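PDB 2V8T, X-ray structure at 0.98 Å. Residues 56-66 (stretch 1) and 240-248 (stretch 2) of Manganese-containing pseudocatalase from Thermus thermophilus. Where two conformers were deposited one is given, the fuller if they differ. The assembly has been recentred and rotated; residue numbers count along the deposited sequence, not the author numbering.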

ATOM      1  N   LEU A  56     -33.955   7.621  13.679  1.00  8.71           N
ATOM      2  CA  LEU A  56     -32.924   8.606  13.970  1.00  8.49           C
ATOM      3  C   LEU A  56     -32.810   9.614  12.802  1.00  8.88           C
ATOM      4  O   LEU A  56     -31.727  10.135  12.501  1.00  8.96           O
ATOM      5  CB  LEU A  56     -31.577   7.939  14.271  1.00  8.29           C
ATOM      6  CG  LEU A  56     -31.591   7.090  15.546  1.00  9.09           C
ATOM      7  CD1 LEU A  56     -30.398   6.149  15.573  1.00 10.23           C
ATOM      8  CD2 LEU A  56     -31.619   7.988  16.791  1.00 11.07           C
ATOM      9  N   LYS A  57     -33.936   9.891  12.165  1.00  9.01           N
ATOM     10  CA  LYS A  57     -33.949  10.707  10.951  1.00  8.97           C
ATOM     11  C   LYS A  57     -33.221  12.023  11.022  1.00  8.95           C
ATOM     12  O   LYS A  57     -32.545  12.362  10.045  1.00  9.52           O
ATOM     13  CB  LYS A  57     -35.392  10.901  10.446  1.00  9.44           C
ATOM     14  CG  LYS A  57     -35.473  11.627   9.117  1.00  9.63           C
ATOM     15  CD  LYS A  57     -36.882  11.637   8.584  1.00 10.27           C
ATOM     16  CE  LYS A  57     -37.009  12.240   7.213  1.00 11.24           C
ATOM     17  NZ  LYS A  57     -36.462  13.611   7.146  1.00 11.95           N
ATOM     18  N   PRO A  58     -33.321  12.820  12.087  1.00  9.37           N
ATOM     19  CA  PRO A  58     -32.627  14.093  12.014  1.00 10.80           C
ATOM     20  C   PRO A  58     -31.119  13.921  11.802  1.00  9.50           C
ATOM     21  O   PRO A  58     -30.466  14.723  11.086  1.00 11.08           O
ATOM     22  CB  PRO A  58     -32.949  14.701  13.398  1.00 13.68           C
ATOM     23  CG  PRO A  58     -34.316  14.068  13.766  1.00 14.53           C
ATOM     24  CD  PRO A  58     -34.147  12.670  13.292  1.00 11.29           C
ATOM     25  N   TYR A  59     -30.561  12.889  12.408  1.00  8.16           N
ATOM     26  CA  TYR A  59     -29.118  12.609  12.302  1.00  8.14           C
ATOM     27  C   TYR A  59     -28.772  12.014  10.960  1.00  7.56           C
ATOM     28  O   TYR A  59     -27.715  12.337  10.376  1.00  8.29           O
ATOM     29  CB  TYR A  59     -28.712  11.650  13.452  1.00  8.35           C
ATOM     30  CG  TYR A  59     -29.094  12.202  14.800  1.00  8.09           C
ATOM     31  CD1 TYR A  59     -28.345  13.175  15.411  1.00  9.33           C
ATOM     32  CD2 TYR A  59     -30.263  11.779  15.429  1.00  9.44           C
ATOM     33  CE1 TYR A  59     -28.765  13.729  16.610  1.00 10.83           C
ATOM     34  CE2 TYR A  59     -30.692  12.336  16.622  1.00 10.21           C
ATOM     35  CZ  TYR A  59     -29.921  13.313  17.225  1.00 10.17           C
ATOM     36  OH  TYR A  59     -30.345  13.827  18.419  1.00 12.67           O
ATOM     37  N   TYR A  60     -29.632  11.160  10.433  1.00  8.10           N
ATOM     38  CA  TYR A  60     -29.462  10.629   9.068  1.00  8.37           C
ATOM     39  C   TYR A  60     -29.492  11.773   8.055  1.00  8.41           C
ATOM     40  O   TYR A  60     -28.618  11.852   7.167  1.00  8.94           O
ATOM     41  CB  TYR A  60     -30.544   9.612   8.781  1.00  8.40           C
ATOM     42  CG  TYR A  60     -30.509   9.128   7.343  1.00  8.38           C
ATOM     43  CD1 TYR A  60     -29.415   8.437   6.835  1.00  7.84           C
ATOM     44  CD2 TYR A  60     -31.577   9.368   6.494  1.00  9.11           C
ATOM     45  CE1 TYR A  60     -29.381   8.025   5.525  1.00  7.78           C
ATOM     46  CE2 TYR A  60     -31.556   8.948   5.188  1.00  9.11           C
ATOM     47  CZ  TYR A  60     -30.476   8.251   4.693  1.00  7.82           C
ATOM     48  OH  TYR A  60     -30.420   7.797   3.398  1.00  8.81           O
ATOM     49  N   ASP A  61     -30.470  12.656   8.158  1.00  8.72           N
ATOM     50  CA  ASP A  61     -30.559  13.765   7.227  1.00  8.90           C
ATOM     51  C   ASP A  61     -29.266  14.558   7.230  1.00  7.92           C
ATOM     52  O   ASP A  61     -28.754  14.968   6.181  1.00  7.94           O
ATOM     53  CB  ASP A  61     -31.681  14.811   7.668  0.70  7.41           C
ATOM     54  CG  ASP A  61     -33.129  14.353   7.324  0.70  8.54           C
ATOM     55  OD1 ASP A  61     -33.327  13.202   6.822  0.70  9.60           O
ATOM     56  OD2 ASP A  61     -34.032  15.198   7.576  0.70 10.71           O
ATOM     57  N   LEU A  62     -28.720  14.788   8.416  1.00  7.81           N
ATOM     58  CA  LEU A  62     -27.510  15.597   8.545  1.00  7.78           C
ATOM     59  C   LEU A  62     -26.337  14.941   7.788  1.00  7.13           C
ATOM     60  O   LEU A  62     -25.667  15.592   7.004  1.00  7.54           O
ATOM     61  CB  LEU A  62     -27.183  15.777  10.024  1.00  8.61           C
ATOM     62  CG  LEU A  62     -26.061  16.708  10.279  1.00 10.04           C
ATOM     63  CD1 LEU A  62     -26.356  18.123   9.846  1.00 13.11           C
ATOM     64  CD2 LEU A  62     -25.677  16.664  11.757  1.00 12.06           C
ATOM     65  N   ILE A  63     -26.089  13.657   8.075  1.00  7.22           N
ATOM     66  CA  ILE A  63     -24.941  12.987   7.446  1.00  6.97           C
ATOM     67  C   ILE A  63     -25.159  12.843   5.949  1.00  6.75           C
ATOM     68  O   ILE A  63     -24.242  13.062   5.147  1.00  7.13           O
ATOM     69  CB  ILE A  63     -24.665  11.634   8.154  0.60  7.12           C
ATOM     70  CG1 ILE A  63     -24.255  11.854   9.634  0.60  7.21           C
ATOM     71  CG2 ILE A  63     -23.568  10.845   7.397  0.60  8.17           C
ATOM     72  CD1 ILE A  63     -24.107  10.524  10.430  0.60  9.36           C
ATOM     73  N   ALA A  64     -26.373  12.449   5.526  1.00  7.07           N
ATOM     74  CA  ALA A  64     -26.645  12.259   4.127  1.00  7.07           C
ATOM     75  C   ALA A  64     -26.472  13.564   3.344  1.00  6.69           C
ATOM     76  O   ALA A  64     -25.991  13.571   2.200  1.00  7.07           O
ATOM     77  CB  ALA A  64     -28.035  11.679   3.915  1.00  7.98           C
ATOM     78  N   ASN A  65     -26.926  14.668   3.933  1.00  6.88           N
ATOM     79  CA  ASN A  65     -26.865  15.958   3.274  1.00  6.85           C
ATOM     80  C   ASN A  65     -25.438  16.529   3.238  1.00  6.60           C
ATOM     81  O   ASN A  65     -25.006  17.052   2.219  1.00  7.05           O
ATOM     82  CB  ASN A  65     -27.805  16.936   3.964  1.00  7.62           C
ATOM     83  CG  ASN A  65     -27.863  18.243   3.247  1.00  7.76           C
ATOM     84  OD1 ASN A  65     -28.351  18.321   2.108  1.00  8.82           O
ATOM     85  ND2 ASN A  65     -27.355  19.289   3.869  1.00  8.54           N
ATOM     86  N   ILE A  66     -24.711  16.435   4.358  1.00  6.88           N
ATOM     87  CA  ILE A  66     -23.333  16.923   4.354  1.00  6.50           C
ATOM     88  C   ILE A  66     -22.497  16.096   3.374  1.00  6.46           C
ATOM     89  O   ILE A  66     -21.665  16.658   2.654  1.00  6.85           O
ATOM     90  CB  ILE A  66     -22.749  17.025   5.759  1.00  6.98           C
ATOM     91  CG1 ILE A  66     -23.501  18.082   6.559  1.00  7.62           C
ATOM     92  CG2 ILE A  66     -21.251  17.362   5.695  1.00  7.56           C
ATOM     93  CD1 ILE A  66     -23.074  18.171   8.034  1.00  9.15           C
TER
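Stretch 2, residues 240-248: DYRDLGLIW

Two aspartates, one from each stretch, share a single lysine: K57 NZ lies 2.9 Å from D243 OD2 across the contact and 2.9 Å from D61 OD2 one helical turn further along its own stretch, a salt bridge in each case. The lysine charge offsets the repulsion expected where D61 OD2 and D243 OD2 approach to 4.0 Å. D61 has a second task, because its OD2 accepts a hydrogen bond from the backbone D243 N at 3.0 Å, which fixes the main chain of stretch 2 to the helix at this point. Water 1 extends the polar cluster, accepting hydrogen bonds from K57 NZ at 2.8 Å and from R242 N at 3.0 Å.

Stretch 1 is helical from K57 onward, with L56 at the N-cap position. Stretch 2 is no regular partner helix. Y241 has positive phi and psi (64°/47°), R242 and D243 follow in loop conformation, and L244 to L246 take helical angles without the regular bonding pattern. Within this bend L246 N donates to D243 O at 3.1 Å and W248 N to L244 O at 2.8 Å. The path therefore has no single direction along the helix: the CA atoms of Y241 and D61 are 4.8 Å apart, those of D243 and P58 5.6 Å, and those of L244 and L62 6.0 Å, so the chain runs toward the helix start as far as D243, steps back at L244, goes toward the start again to L246, and turns back at I247 and W248.

Y241 lies against the middle of the helical segment. A64 CB sits over one face of its ring, 4.1 Å from the centroid, in a CH-pi contact, while D61 OD1 approaches the ring edge at 3.5 Å from Y241 CD1. Y60 CE2 is also at that ring's edge, 4.0 Å from Y241 CE1.

L244 reaches the helix through its side chain: its CD2 lies 3.6 Å from L62 CA and 3.6 Å from D61 O, and its CD1 lies 3.6 Å from N65 ND2. Further along, CA-to-CB of both L246 and I247 points toward the helix. L246 CD1 meets P58 CG at 3.8 Å, and I247 CD1 packs 4.0 Å from P58 CB and 3.5 Å from Y59 CD1, while I247 CG2 lies 4.3 Å from L62 CD2. The oxygen of water 2 lies between the two backbones, 3.2 Å from P58 O and 2.7 Å from D243 O.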

ATOM      1  N   ASP A 240     -35.851  15.830  -0.192  1.00  9.15           N
ATOM      2  CA  ASP A 240     -35.489  15.033   0.985  1.00  9.06           C
ATOM      3  C   ASP A 240     -34.697  15.845   1.995  1.00  8.64           C
ATOM      4  O   ASP A 240     -34.260  16.975   1.744  1.00  9.11           O
ATOM      5  CB  ASP A 240     -34.731  13.806   0.515  0.80  9.39           C
ATOM      6  CG  ASP A 240     -35.652  12.830  -0.161  0.80  9.56           C
ATOM      7  OD1 ASP A 240     -36.514  12.290   0.592  0.80 12.42           O
ATOM      8  OD2 ASP A 240     -35.443  12.497  -1.363  0.80  9.65           O
ATOM      9  N   TYR A 241     -34.547  15.246   3.161  1.00  9.41           N
ATOM     10  CA  TYR A 241     -33.701  15.801   4.206  1.00  9.30           C
ATOM     11  C   TYR A 241     -34.209  17.139   4.708  1.00  9.60           C
ATOM     12  O   TYR A 241     -33.468  18.096   4.896  1.00 10.95           O
ATOM     13  CB  TYR A 241     -32.200  15.876   3.792  1.00  9.66           C
ATOM     14  CG  TYR A 241     -31.743  14.641   3.069  1.00  8.81           C
ATOM     15  CD1 TYR A 241     -31.926  13.350   3.569  1.00  9.16           C
ATOM     16  CD2 TYR A 241     -31.216  14.736   1.793  1.00  9.47           C
ATOM     17  CE1 TYR A 241     -31.571  12.220   2.846  1.00  8.44           C
ATOM     18  CE2 TYR A 241     -30.860  13.609   1.064  1.00 10.11           C
ATOM     19  CZ  TYR A 241     -31.059  12.340   1.588  1.00  8.70           C
ATOM     20  OH  TYR A 241     -30.689  11.249   0.825  1.00  9.49           O
ATOM     21  N   ARG A 242     -35.522  17.168   4.971  1.00 10.18           N
ATOM     22  CA  ARG A 242     -36.217  18.361   5.385  1.00 10.70           C
ATOM     23  C   ARG A 242     -36.181  18.611   6.903  1.00 10.46           C
ATOM     24  O   ARG A 242     -36.758  19.641   7.337  1.00 12.16           O
ATOM     25  CB  ARG A 242     -37.627  18.376   4.860  1.00 12.14           C
ATOM     26  CG  ARG A 242     -37.674  18.583   3.317  1.00 13.44           C
ATOM     27  CD  ARG A 242     -39.078  18.685   2.843  1.00 16.48           C
ATOM     28  NE  ARG A 242     -39.174  19.060   1.428  1.00 15.98           N
ATOM     29  CZ  ARG A 242     -39.011  20.294   0.927  1.00 15.92           C
ATOM     30  NH1 ARG A 242     -38.682  21.308   1.679  1.00 19.78           N
ATOM     31  NH2 ARG A 242     -39.162  20.520  -0.376  1.00 17.35           N
ATOM     32  N   ASP A 243     -35.488  17.773   7.682  1.00 10.42           N
ATOM     33  CA  ASP A 243     -35.453  17.928   9.147  1.00 10.00           C
ATOM     34  C   ASP A 243     -34.093  18.416   9.637  1.00  9.58           C
ATOM     35  O   ASP A 243     -33.796  18.271  10.814  1.00 10.11           O
ATOM     36  CB  ASP A 243     -35.869  16.648   9.827  1.00 10.74           C
ATOM     37  CG  ASP A 243     -37.285  16.248   9.504  1.00 11.79           C
ATOM     38  OD1 ASP A 243     -38.144  17.129   9.386  1.00 14.46           O
ATOM     39  OD2 ASP A 243     -37.561  15.020   9.390  1.00 13.09           O
ATOM     40  N   LEU A 244     -33.307  19.045   8.765  1.00  9.62           N
ATOM     41  CA  LEU A 244     -31.998  19.521   9.205  1.00  9.14           C
ATOM     42  C   LEU A 244     -32.077  20.525  10.343  1.00  8.93           C
ATOM     43  O   LEU A 244     -31.170  20.601  11.167  1.00  9.97           O
ATOM     44  CB  LEU A 244     -31.233  20.136   8.026  1.00  8.81           C
ATOM     45  CG  LEU A 244     -30.881  19.162   6.902  1.00  9.16           C
ATOM     46  CD1 LEU A 244     -30.436  19.921   5.676  1.00 10.38           C
ATOM     47  CD2 LEU A 244     -29.801  18.164   7.339  1.00 10.03           C
ATOM     48  N   GLY A 245     -33.126  21.352  10.339  1.00  9.14           N
ATOM     49  CA  GLY A 245     -33.252  22.411  11.357  1.00  9.87           C
ATOM     50  C   GLY A 245     -33.538  21.894  12.728  1.00  9.61           C
ATOM     51  O   GLY A 245     -33.497  22.680  13.669  1.00 11.26           O
ATOM     52  N   LEU A 246     -33.790  20.610  12.909  1.00  9.35           N
ATOM     53  CA  LEU A 246     -33.954  20.068  14.249  1.00  9.89           C
ATOM     54  C   LEU A 246     -32.634  20.031  15.025  1.00  9.76           C
ATOM     55  O   LEU A 246     -32.622  20.047  16.255  1.00 12.49           O
ATOM     56  CB  LEU A 246     -34.591  18.685  14.210  1.00 10.62           C
ATOM     57  CG  LEU A 246     -36.000  18.661  13.600  1.00 12.56           C
ATOM     58  CD1 LEU A 246     -36.521  17.211  13.620  1.00 16.34           C
ATOM     59  CD2 LEU A 246     -36.945  19.671  14.280  1.00 16.63           C
ATOM     60  N   ILE A 247     -31.517  19.916  14.272  1.00  9.24           N
ATOM     61  CA  ILE A 247     -30.169  19.947  14.836  1.00  9.34           C
ATOM     62  C   ILE A 247     -29.497  21.263  14.504  1.00  8.71           C
ATOM     63  O   ILE A 247     -28.802  21.854  15.343  1.00  9.20           O
ATOM     64  CB  ILE A 247     -29.331  18.741  14.343  1.00  9.81           C
ATOM     65  CG1 ILE A 247     -29.934  17.424  14.799  1.00 12.21           C
ATOM     66  CG2 ILE A 247     -27.871  18.893  14.779  1.00 11.40           C
ATOM     67  CD1 ILE A 247     -29.353  16.203  14.064  1.00 14.19           C
ATOM     68  N   TRP A 248     -29.602  21.701  13.234  1.00  8.73           N
ATOM     69  CA  TRP A 248     -28.978  22.934  12.781  1.00  8.41           C
ATOM     70  C   TRP A 248     -29.857  24.135  13.150  1.00  8.81           C
ATOM     71  O   TRP A 248     -30.712  24.574  12.367  1.00  9.53           O
ATOM     72  CB  TRP A 248     -28.669  22.897  11.282  1.00  8.43           C
ATOM     73  CG  TRP A 248     -27.846  24.046  10.831  1.00  8.31           C
ATOM     74  CD1 TRP A 248     -28.241  25.074  10.018  1.00  8.54           C
ATOM     75  CD2 TRP A 248     -26.516  24.323  11.212  1.00  8.19           C
ATOM     76  NE1 TRP A 248     -27.213  25.956   9.838  1.00  8.12           N
ATOM     77  CE2 TRP A 248     -26.129  25.529  10.570  1.00  7.96           C
ATOM     78  CE3 TRP A 248     -25.580  23.691  12.074  1.00  8.57           C
ATOM     79  CZ2 TRP A 248     -24.896  26.115  10.773  1.00  8.31           C
ATOM     80  CZ3 TRP A 248     -24.358  24.308  12.292  1.00  9.03           C
ATOM     81  CH2 TRP A 248     -24.008  25.506  11.639  1.00  8.89           C
TER
HETATM   82  O   HOH W   1     -37.356  14.861   4.834  1.00 13.74           O
HETATM   83  O   HOH W   2     -31.475  17.552  12.101  1.00 19.13           O